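Local coordinates for protein 2-methyl-aconitate isomerase (Shewanella oneidensis, PDB 5K87) that catalyses the cis-trans isomerization of 2-methyl-aconitate in the 2-methylcitrate cycle of propionate breakdown, at residues A[310-315]-A[321-326]; A[328-333]-A[351-356]; A[218-221]-A[227-230]; A[243-246]-A[251-254]. The protein carries 1 engineered substitution. One frame throughout, in Å; residues are numbered along the deposited sequence.

Interaction 1: A[310-315]-A[321-326]; sequences VRALSM and AMMGTA
Strand 310-314 passes over the turn that leads into helix 324-334, and the backbones come nearest where Ala-312 CA lies 6.7 Å from Met-322 CA. Val-310, Ala-312 and Ser-314 point their side chains at the turn, where they meet two methionines that bend alike at their outer bonds but leave the backbone differently. Met-322 starts with CG anti to its backbone N (chi1 -173°) and then folds back at the next two bonds. This puts Met-322 SD 3.5 Å from Ala-312 CB. The methyl Met-322 CE goes on to the strand backbone, 3.4 Å from Val-310 O, and also touches Val-310 CG1, the two side chains crossing at about a right angle. Met-323 comes to Ala-312 from further along the strand. Met-323 CE is 3.8 Å from Ala-312 CB and 3.4 Å from Leu-313 O, while Met-323 SD is 3.9 Å from Ser-314 CB. Ala-312 CB thus meets a sulfur and a methyl from neighbouring methionines.

The turn belongs to the active site at the start of the central helix, an arrangement known from the diaminopimelate epimerase-like fold. Met-323 is the N-cap residue and is inferred to be an active-site residue. Gly-324, which binds substrate, gives its backbone N to a bound malonate. Ser-314, also a substrate-binding residue, has its OG hydrogen-bonded to Lys-283 NZ.

A water bridges the two backbones. It accepts from Ala-312 N at 3.0 Å and can donate to Ala-321 O at 2.9 Å.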
loop_
_atom_site.group_PDB
_atom_site.type_symbol
_atom_site.label_atom_id
_atom_site.label_comp_id
_atom_site.label_asym_id
_atom_site.label_seq_id
_atom_site.Cartn_x
_atom_site.Cartn_y
_atom_site.Cartn_z
ATOM N N VAL A 310 7.759 -23.072 4.982
ATOM C CA VAL A 310 8.331 -22.050 5.847
ATOM C C VAL A 310 7.468 -20.804 5.822
ATOM O O VAL A 310 7.090 -20.319 4.751
ATOM C CB VAL A 310 9.770 -21.651 5.444
ATOM C CG1 VAL A 310 10.374 -20.747 6.518
ATOM C CG2 VAL A 310 10.660 -22.878 5.218
ATOM N N ARG A 311 7.159 -20.298 7.009
ATOM C CA ARG A 311 6.476 -19.020 7.180
ATOM C C ARG A 311 7.414 -18.137 7.981
ATOM O O ARG A 311 8.049 -18.611 8.920
ATOM C CB ARG A 311 5.182 -19.224 7.954
ATOM C CG ARG A 311 3.939 -19.319 7.092
ATOM C CD ARG A 311 3.989 -20.429 6.059
ATOM N NE ARG A 311 2.681 -20.570 5.430
ATOM C CZ ARG A 311 2.444 -21.250 4.313
ATOM N NH1 ARG A 311 3.420 -21.887 3.680
ATOM N NH2 ARG A 311 1.214 -21.305 3.840
ATOM N N ALA A 312 7.518 -16.858 7.638
ATOM C CA ALA A 312 8.396 -15.968 8.388
ATOM C C ALA A 312 7.681 -14.692 8.773
ATOM O O ALA A 312 6.733 -14.272 8.100
ATOM C CB ALA A 312 9.639 -15.643 7.587
ATOM N N LEU A 313 8.133 -14.073 9.856
ATOM C CA LEU A 313 7.650 -12.752 10.231
ATOM C C LEU A 313 8.665 -11.698 9.857
ATOM O O LEU A 313 9.868 -11.951 9.854
ATOM C CB LEU A 313 7.374 -12.669 11.739
ATOM C CG LEU A 313 6.051 -13.263 12.212
ATOM C CD1 LEU A 313 6.151 -14.779 12.324
ATOM C CD2 LEU A 313 5.637 -12.643 13.545
ATOM N N SER A 314 8.170 -10.513 9.533
ATOM C CA SER A 314 9.045 -9.369 9.332
ATOM C C SER A 314 8.392 -8.160 9.960
ATOM O O SER A 314 7.221 -7.881 9.711
ATOM C CB SER A 314 9.309 -9.128 7.849
ATOM O OG SER A 314 10.329 -8.157 7.670
ATOM N N MET A 315 9.145 -7.470 10.802
ATOM C CA MET A 315 8.647 -6.267 11.468
ATOM C C MET A 315 7.329 -6.518 12.204
ATOM O O MET A 315 6.449 -5.659 12.212
ATOM C CB MET A 315 8.517 -5.099 10.474
ATOM C CG MET A 315 9.787 -4.840 9.643
ATOM S SD MET A 315 11.256 -4.486 10.623
ATOM C CE MET A 315 10.833 -2.849 11.244
ATOM N N ALA A 321 4.901 -13.432 1.625
ATOM C CA ALA A 321 5.547 -14.407 0.752
ATOM C C ALA A 321 6.788 -14.905 1.489
ATOM O O ALA A 321 6.660 -15.555 2.522
ATOM C CB ALA A 321 5.872 -13.787 -0.602
ATOM N N MET A 322 7.982 -14.592 1.000
ATOM C CA MET A 322 9.185 -14.812 1.803
ATOM C C MET A 322 10.216 -13.724 1.524
ATOM O O MET A 322 10.449 -13.347 0.364
ATOM C CB MET A 322 9.794 -16.204 1.569
ATOM C CG MET A 322 10.944 -16.544 2.516
ATOM S SD MET A 322 10.508 -16.434 4.269
ATOM C CE MET A 322 9.179 -17.631 4.338
ATOM N N MET A 323 10.822 -13.200 2.584
ATOM C CA MET A 323 11.931 -12.269 2.421
ATOM C C MET A 323 13.069 -12.981 1.685
ATOM O O MET A 323 13.354 -14.160 1.941
ATOM C CB MET A 323 12.419 -11.769 3.781
ATOM C CG MET A 323 11.367 -11.047 4.604
ATOM S SD MET A 323 10.423 -12.144 5.693
ATOM C CE MET A 323 11.604 -12.456 6.999
ATOM N N GLY A 324 13.726 -12.284 0.766
ATOM C CA GLY A 324 14.821 -12.887 0.028
ATOM C C GLY A 324 15.980 -13.280 0.925
ATOM O O GLY A 324 16.624 -14.325 0.723
ATOM N N THR A 325 16.259 -12.450 1.926
ATOM C CA THR A 325 17.295 -12.791 2.902
ATOM C C THR A 325 16.955 -14.066 3.671
ATOM O O THR A 325 17.820 -14.936 3.878
ATOM C CB THR A 325 17.496 -11.667 3.904
ATOM O OG1 THR A 325 16.222 -11.324 4.454
ATOM C CG2 THR A 325 18.120 -10.445 3.230
ATOM N N ALA A 326 15.699 -14.185 4.093
ATOM C CA ALA A 326 15.263 -15.373 4.803
ATOM C C ALA A 326 15.307 -16.586 3.886
ATOM O O ALA A 326 15.590 -17.688 4.348
ATOM C CB ALA A 326 13.876 -15.175 5.365
HETATM O O HOH W 1 5.926 -15.950 5.313
#

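Interaction 2: A[328-333]-A[351-356]; sequences VAIGTA and EAVRFG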
loop_
_atom_site.group_PDB
_atom_site.type_symbol
_atom_site.label_atom_id
_atom_site.label_comp_id
_atom_site.label_asym_id
_atom_site.label_seq_id
_atom_site.Cartn_x
_atom_site.Cartn_y
_atom_site.Cartn_z
ATOM N N VAL A 328 17.574 -17.114 1.643
ATOM C CA VAL A 328 18.969 -17.516 1.745
ATOM C C VAL A 328 19.219 -18.308 3.033
ATOM O O VAL A 328 19.898 -19.341 3.007
ATOM C CB VAL A 328 19.911 -16.310 1.675
ATOM C CG1 VAL A 328 21.337 -16.714 2.031
ATOM C CG2 VAL A 328 19.835 -15.675 0.284
ATOM N N ALA A 329 18.668 -17.849 4.152
ATOM C CA ALA A 329 18.823 -18.566 5.411
ATOM C C ALA A 329 18.198 -19.961 5.332
ATOM O O ALA A 329 18.754 -20.928 5.870
ATOM C CB ALA A 329 18.215 -17.762 6.561
ATOM N N ILE A 330 17.044 -20.075 4.676
ATOM C CA ILE A 330 16.365 -21.355 4.496
ATOM C C ILE A 330 17.221 -22.303 3.665
ATOM O O ILE A 330 17.444 -23.453 4.053
ATOM C CB ILE A 330 14.985 -21.180 3.828
ATOM C CG1 ILE A 330 14.033 -20.447 4.766
ATOM C CG2 ILE A 330 14.388 -22.543 3.437
ATOM C CD1 ILE A 330 12.823 -19.853 4.063
ATOM N N GLY A 331 17.684 -21.834 2.513
ATOM C CA GLY A 331 18.476 -22.681 1.633
ATOM C C GLY A 331 19.774 -23.118 2.290
ATOM O O GLY A 331 20.195 -24.279 2.163
ATOM N N THR A 332 20.424 -22.191 2.986
ATOM C CA THR A 332 21.662 -22.489 3.694
ATOM C C THR A 332 21.425 -23.493 4.821
ATOM O O THR A 332 22.149 -24.495 4.936
ATOM C CB THR A 332 22.310 -21.199 4.245
ATOM O OG1 THR A 332 22.564 -20.296 3.160
ATOM C CG2 THR A 332 23.614 -21.505 4.967
ATOM N N ALA A 333 20.417 -23.254 5.651
ATOM C CA ALA A 333 20.147 -24.182 6.741
ATOM C C ALA A 333 19.753 -25.550 6.202
ATOM O O ALA A 333 20.117 -26.591 6.778
ATOM C CB ALA A 333 19.053 -23.642 7.660
ATOM N N GLU A 351 21.313 -29.899 -2.060
ATOM C CA GLU A 351 21.858 -28.792 -2.841
ATOM C C GLU A 351 20.832 -27.702 -3.132
ATOM O O GLU A 351 21.197 -26.605 -3.548
ATOM C CB GLU A 351 22.529 -29.283 -4.128
ATOM C CG GLU A 351 21.630 -30.012 -5.099
ATOM C CD GLU A 351 22.418 -30.620 -6.246
ATOM O OE1 GLU A 351 23.656 -30.743 -6.116
ATOM O OE2 GLU A 351 21.806 -30.972 -7.276
ATOM N N ALA A 352 19.560 -28.000 -2.906
ATOM C CA ALA A 352 18.510 -27.006 -3.082
ATOM C C ALA A 352 17.262 -27.487 -2.383
ATOM O O ALA A 352 17.109 -28.690 -2.131
ATOM C CB ALA A 352 18.214 -26.783 -4.559
ATOM N N VAL A 353 16.373 -26.554 -2.063
ATOM C CA VAL A 353 15.028 -26.885 -1.620
ATOM C C VAL A 353 14.035 -25.939 -2.253
ATOM O O VAL A 353 14.343 -24.765 -2.514
ATOM C CB VAL A 353 14.847 -26.813 -0.077
ATOM C CG1 VAL A 353 15.520 -28.001 0.612
ATOM C CG2 VAL A 353 15.324 -25.466 0.485
ATOM N N ARG A 354 12.841 -26.453 -2.502
ATOM C CA ARG A 354 11.706 -25.617 -2.832
ATOM C C ARG A 354 10.826 -25.608 -1.606
ATOM O O ARG A 354 10.392 -26.665 -1.137
ATOM C CB ARG A 354 10.935 -26.174 -4.031
ATOM C CG ARG A 354 9.807 -25.265 -4.486
ATOM C CD ARG A 354 9.132 -25.770 -5.757
ATOM N NE ARG A 354 9.962 -25.567 -6.939
ATOM C CZ ARG A 354 10.066 -24.410 -7.585
ATOM N NH1 ARG A 354 9.392 -23.346 -7.161
ATOM N NH2 ARG A 354 10.846 -24.314 -8.656
ATOM N N PHE A 355 10.564 -24.426 -1.066
ATOM C CA PHE A 355 9.720 -24.345 0.110
ATOM C C PHE A 355 8.406 -23.641 -0.205
ATOM O O PHE A 355 8.324 -22.809 -1.121
ATOM C CB PHE A 355 10.453 -23.691 1.290
ATOM C CG PHE A 355 10.873 -22.263 1.042
ATOM C CD1 PHE A 355 10.012 -21.207 1.325
ATOM C CD2 PHE A 355 12.127 -21.973 0.532
ATOM C CE1 PHE A 355 10.403 -19.888 1.100
ATOM C CE2 PHE A 355 12.520 -20.659 0.305
ATOM C CZ PHE A 355 11.656 -19.611 0.588
ATOM N N GLY A 356 7.379 -23.989 0.558
ATOM C CA GLY A 356 6.090 -23.350 0.432
ATOM C C GLY A 356 5.913 -22.245 1.453
ATOM O O GLY A 356 6.040 -22.468 2.656
#
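Helix 324-334 is the central helix of its domain in the diaminopimelate epimerase-like fold, where strands wrap round a helix. Here its side packs on strand 352-356 of that wrapping. The two short axes come within 8.0 Å and make an angle of 130° between their directions. Ile-330 carries the contact from the helix side. Its methyl CD1 sits over one face of the Phe-355 ring in a CH-pi contact, 3.8 Å from the ring centroid and 14° off the normal. It is shifted slightly toward the rim and lies closest to CZ. The other branch, Ile-330 CG2, touches the same ring further down, 3.7 Å from Phe-355 CD2. The two methyls lie along the ring, CG2 near CD2 and CD1 close to the centre. Phe-355 has CG between its backbone N and carbonyl carbon (chi1 62°), which stands the ring up toward the helix. Val-310 and Met-322 also pack against this phenylalanine, and Phe-228 packs against Ile-330. The contact is apolar and buried. Two residues back along the strand, Val-353 CG2 reaches Ile-330 CG2 at 4.3 Å. The same Val-353 methyl lies 4.4 Å from Gly-331 CA, where the helix surface carries no side chain.

Interaction 3: A[218-221]-A[227-230]; sequences TMIN and IFIN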
loop_
_atom_site.group_PDB
_atom_site.type_symbol
_atom_site.label_atom_id
_atom_site.label_comp_id
_atom_site.label_asym_id
_atom_site.label_seq_id
_atom_site.Cartn_x
_atom_site.Cartn_y
_atom_site.Cartn_z
ATOM N N THR A 218 16.676 -23.593 15.371
ATOM C CA THR A 218 17.944 -23.408 14.695
ATOM C C THR A 218 18.156 -21.919 14.504
ATOM O O THR A 218 17.303 -21.223 13.948
ATOM C CB THR A 218 17.996 -24.112 13.334
ATOM O OG1 THR A 218 18.078 -25.524 13.543
ATOM C CG2 THR A 218 19.219 -23.658 12.554
ATOM N N MET A 219 19.276 -21.426 14.999
ATOM C CA MET A 219 19.634 -20.027 14.867
ATOM C C MET A 219 20.822 -19.931 13.934
ATOM O O MET A 219 21.913 -20.428 14.232
ATOM C CB MET A 219 19.949 -19.450 16.244
ATOM C CG MET A 219 18.687 -19.253 17.078
ATOM S SD MET A 219 18.922 -19.001 18.848
ATOM C CE MET A 219 19.267 -20.679 19.367
ATOM N N ILE A 220 20.595 -19.313 12.784
ATOM C CA ILE A 220 21.602 -19.255 11.740
ATOM C C ILE A 220 21.805 -17.822 11.273
ATOM O O ILE A 220 20.863 -17.027 11.236
ATOM C CB ILE A 220 21.211 -20.179 10.561
ATOM C CG1 ILE A 220 22.373 -20.345 9.582
ATOM C CG2 ILE A 220 19.946 -19.684 9.861
ATOM C CD1 ILE A 220 22.129 -21.414 8.536
ATOM N N ASN A 221 23.041 -17.480 10.940
ATOM C CA ASN A 221 23.329 -16.167 10.400
ATOM C C ASN A 221 23.865 -16.332 8.987
ATOM O O ASN A 221 25.072 -16.467 8.774
ATOM C CB ASN A 221 24.315 -15.411 11.284
ATOM C CG ASN A 221 24.274 -13.926 11.038
ATOM O OD1 ASN A 221 23.826 -13.477 9.980
ATOM N ND2 ASN A 221 24.749 -13.149 12.006
ATOM N N ILE A 227 15.938 -17.055 13.267
ATOM C CA ILE A 227 15.570 -18.078 14.228
ATOM C C ILE A 227 14.489 -18.923 13.581
ATOM O O ILE A 227 13.430 -18.400 13.233
ATOM C CB ILE A 227 14.965 -17.440 15.486
ATOM C CG1 ILE A 227 15.929 -16.434 16.106
ATOM C CG2 ILE A 227 14.576 -18.509 16.482
ATOM C CD1 ILE A 227 15.236 -15.301 16.849
ATOM N N PHE A 228 14.752 -20.220 13.417
ATOM C CA PHE A 228 13.763 -21.158 12.906
ATOM C C PHE A 228 13.242 -22.047 14.033
ATOM O O PHE A 228 14.029 -22.643 14.770
ATOM C CB PHE A 228 14.387 -22.078 11.853
ATOM C CG PHE A 228 14.769 -21.389 10.577
ATOM C CD1 PHE A 228 13.803 -21.045 9.644
ATOM C CD2 PHE A 228 16.096 -21.123 10.291
ATOM C CE1 PHE A 228 14.150 -20.431 8.455
ATOM C CE2 PHE A 228 16.451 -20.508 9.108
ATOM C CZ PHE A 228 15.478 -20.163 8.188
ATOM N N ILE A 229 11.929 -22.148 14.164
ATOM C CA ILE A 229 11.344 -23.062 15.134
ATOM C C ILE A 229 10.354 -23.970 14.415
ATOM O O ILE A 229 9.934 -23.676 13.299
ATOM C CB ILE A 229 10.678 -22.293 16.287
ATOM C CG1 ILE A 229 9.697 -21.259 15.734
ATOM C CG2 ILE A 229 11.740 -21.606 17.149
ATOM C CD1 ILE A 229 9.263 -20.229 16.760
ATOM N N ASN A 230 10.013 -25.097 15.024
ATOM C CA ASN A 230 9.060 -26.012 14.424
ATOM C C ASN A 230 7.636 -25.495 14.585
ATOM O O ASN A 230 7.226 -25.119 15.688
ATOM C CB ASN A 230 9.165 -27.404 15.036
ATOM C CG ASN A 230 10.430 -28.130 14.623
ATOM O OD1 ASN A 230 10.965 -27.907 13.535
ATOM N ND2 ASN A 230 10.918 -29.005 15.496
#
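Thr-218 O accepts the backbone N-H of Phe-228 in a short and nearly straight bond, 2.8 Å from Phe-228 N with an angle of 175° at the hydrogen. The return bond runs from Thr-218 N to Phe-228 O at 2.9 Å and is more bent, at 150°. Together they make Thr-218 and Phe-228 an antiparallel hydrogen-bonded pair. The next pair, Met-219 with Ile-227, is non-hydrogen-bonded, and its CA atoms are closer.

These strands form a beta hairpin in the barrel-like wall of the domain, next to strand 283-288. Thr-218, Ile-220 and Phe-228 lie on the side that looks to the central helix 324-334. Ile-220 CG2 touches the edge of the Phe-228 ring, 3.7 Å from Phe-228 CE2, near the ring plane. The Ile-220 chain starts with CG1 anti to the backbone N (chi1 -169°), and this turns CG2 toward the ring while CD1 is carried to the helix. Phe-228 itself lies against Ala-329 and Ile-330. Thr-218 OG1 is held from outside the pair, by Leu-203 O and Leu-340 N.

The other face carries Met-219 and Ile-227. Their side chains run side by side in the same direction, and Met-219 CG is 4.1 Å from Ile-227 CG1. Met-266 of helix 249-266 packs on both.

Interaction 4: A[243-246]-A[251-254]; sequences DDIN and ALAK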
loop_
_atom_site.group_PDB
_atom_site.type_symbol
_atom_site.label_atom_id
_atom_site.label_comp_id
_atom_site.label_asym_id
_atom_site.label_seq_id
_atom_site.Cartn_x
_atom_site.Cartn_y
_atom_site.Cartn_z
ATOM N N ASP A 243 -3.991 -14.047 7.325
ATOM C CA ASP A 243 -5.198 -13.827 8.129
ATOM C C ASP A 243 -5.291 -14.750 9.345
ATOM O O ASP A 243 -6.075 -14.493 10.262
ATOM C CB ASP A 243 -6.465 -13.944 7.280
ATOM C CG ASP A 243 -6.594 -12.822 6.264
ATOM O OD1 ASP A 243 -6.004 -11.743 6.486
ATOM O OD2 ASP A 243 -7.289 -13.021 5.244
ATOM N N ASP A 244 -4.495 -15.814 9.361
ATOM C CA ASP A 244 -4.466 -16.724 10.500
ATOM C C ASP A 244 -3.638 -16.169 11.648
ATOM O O ASP A 244 -3.771 -16.622 12.789
ATOM C CB ASP A 244 -3.904 -18.080 10.090
ATOM C CG ASP A 244 -4.779 -18.793 9.090
ATOM O OD1 ASP A 244 -6.020 -18.777 9.255
ATOM O OD2 ASP A 244 -4.228 -19.371 8.134
ATOM N N ILE A 245 -2.772 -15.202 11.355
ATOM C CA ILE A 245 -1.817 -14.713 12.351
ATOM C C ILE A 245 -1.873 -13.203 12.573
ATOM O O ILE A 245 -1.764 -12.734 13.708
ATOM C CB ILE A 245 -0.372 -15.188 12.015
ATOM C CG1 ILE A 245 -0.273 -16.703 12.252
ATOM C CG2 ILE A 245 0.674 -14.447 12.838
ATOM C CD1 ILE A 245 1.039 -17.338 11.833
ATOM N N ASN A 246 -2.072 -12.439 11.505
ATOM C CA ASN A 246 -1.852 -10.999 11.593
ATOM C C ASN A 246 -2.937 -10.202 12.306
ATOM O O ASN A 246 -2.724 -9.040 12.631
ATOM C CB ASN A 246 -1.493 -10.412 10.233
ATOM C CG ASN A 246 -0.099 -10.798 9.809
ATOM O OD1 ASN A 246 0.675 -11.309 10.618
ATOM N ND2 ASN A 246 0.235 -10.559 8.544
ATOM N N ALA A 251 -0.768 -14.058 19.313
ATOM C CA ALA A 251 0.238 -14.768 18.533
ATOM C C ALA A 251 1.411 -13.849 18.182
ATOM O O ALA A 251 2.578 -14.236 18.292
ATOM C CB ALA A 251 -0.392 -15.357 17.272
ATOM N N LEU A 252 1.099 -12.628 17.769
ATOM C CA LEU A 252 2.149 -11.681 17.417
ATOM C C LEU A 252 3.039 -11.356 18.617
ATOM O O LEU A 252 4.261 -11.275 18.487
ATOM C CB LEU A 252 1.551 -10.412 16.821
ATOM C CG LEU A 252 0.813 -10.623 15.497
ATOM C CD1 LEU A 252 0.182 -9.327 15.001
ATOM C CD2 LEU A 252 1.745 -11.197 14.437
ATOM N N ALA A 253 2.430 -11.194 19.789
ATOM C CA ALA A 253 3.193 -10.913 20.999
ATOM C C ALA A 253 4.088 -12.099 21.375
ATOM O O ALA A 253 5.235 -11.924 21.798
ATOM C CB ALA A 253 2.251 -10.565 22.142
ATOM N N LYS A 254 3.566 -13.307 21.197
ATOM C CA LYS A 254 4.326 -14.512 21.496
ATOM C C LYS A 254 5.542 -14.629 20.579
ATOM O O LYS A 254 6.658 -14.862 21.047
ATOM C CB LYS A 254 3.441 -15.752 21.388
ATOM C CG LYS A 254 4.128 -17.053 21.781
ATOM C CD LYS A 254 3.115 -18.190 21.774
ATOM C CE LYS A 254 3.751 -19.525 22.110
ATOM N NZ LYS A 254 2.741 -20.621 22.023
#
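Leu-252 points its forked end into the turn at Ile-245 and Asn-246, and meets each of them at a different angle. It crosses Ile-245 obliquely, so that Leu-252 CD2 lies 3.8 Å from Ile-245 CG2. It meets the Asn-246 side chain at about a right angle, with Leu-252 CD2 4.0 Å from Asn-246 OD1. The second methyl, Leu-252 CD1, goes to the backbone and lies 3.8 Å from Asn-246 O. Between the two methyls, Leu-252 CG is 3.8 Å from Ile-245 O, so the fork straddles this carbonyl oxygen. CG2 of Ile-245 is anti to its backbone N (chi1 -70° for CG1), which sets this methyl toward the leucine. The contact closes the short loop between a weakly bonded helical turn, about 243-245, and helix 249-266, whose first turn folds back on it. Tyr-236 packs on Ile-245 and Ala-251, and Lys-317 on Asn-246 and Leu-252. The side chain of Asn-246 comes within about 5 Å of a bound malonate ion, nearest atoms. Its OD1 accepts from Leu-318 N, outside the pair, and the amide nitrogen is also bonded elsewhere, so what joins the two segments is van der Waals contact.

Interactions 3, 4, 1 and 2 follow one another in that order along the chain, each closing before the next opens. Interactions 1, 2 and 3 lie round helix 324-334, with centres 12 to 13 Å apart, and all three touch one another. Interactions 1 and 2 share that helix and use neighbouring strands, 308-314 and 352-357. Interaction 3 meets it through Phe-228 and Ile-220, and Phe-228 also packs near Val-310. Interaction 4 is more remote, 14 Å from interaction 1 and 24 Å from interaction 2, centre to centre. Its Leu-252 touches Leu-313 of interaction 1. Strands of these contacts pack round the helix whose start holds the substrate-binding residue Gly-324.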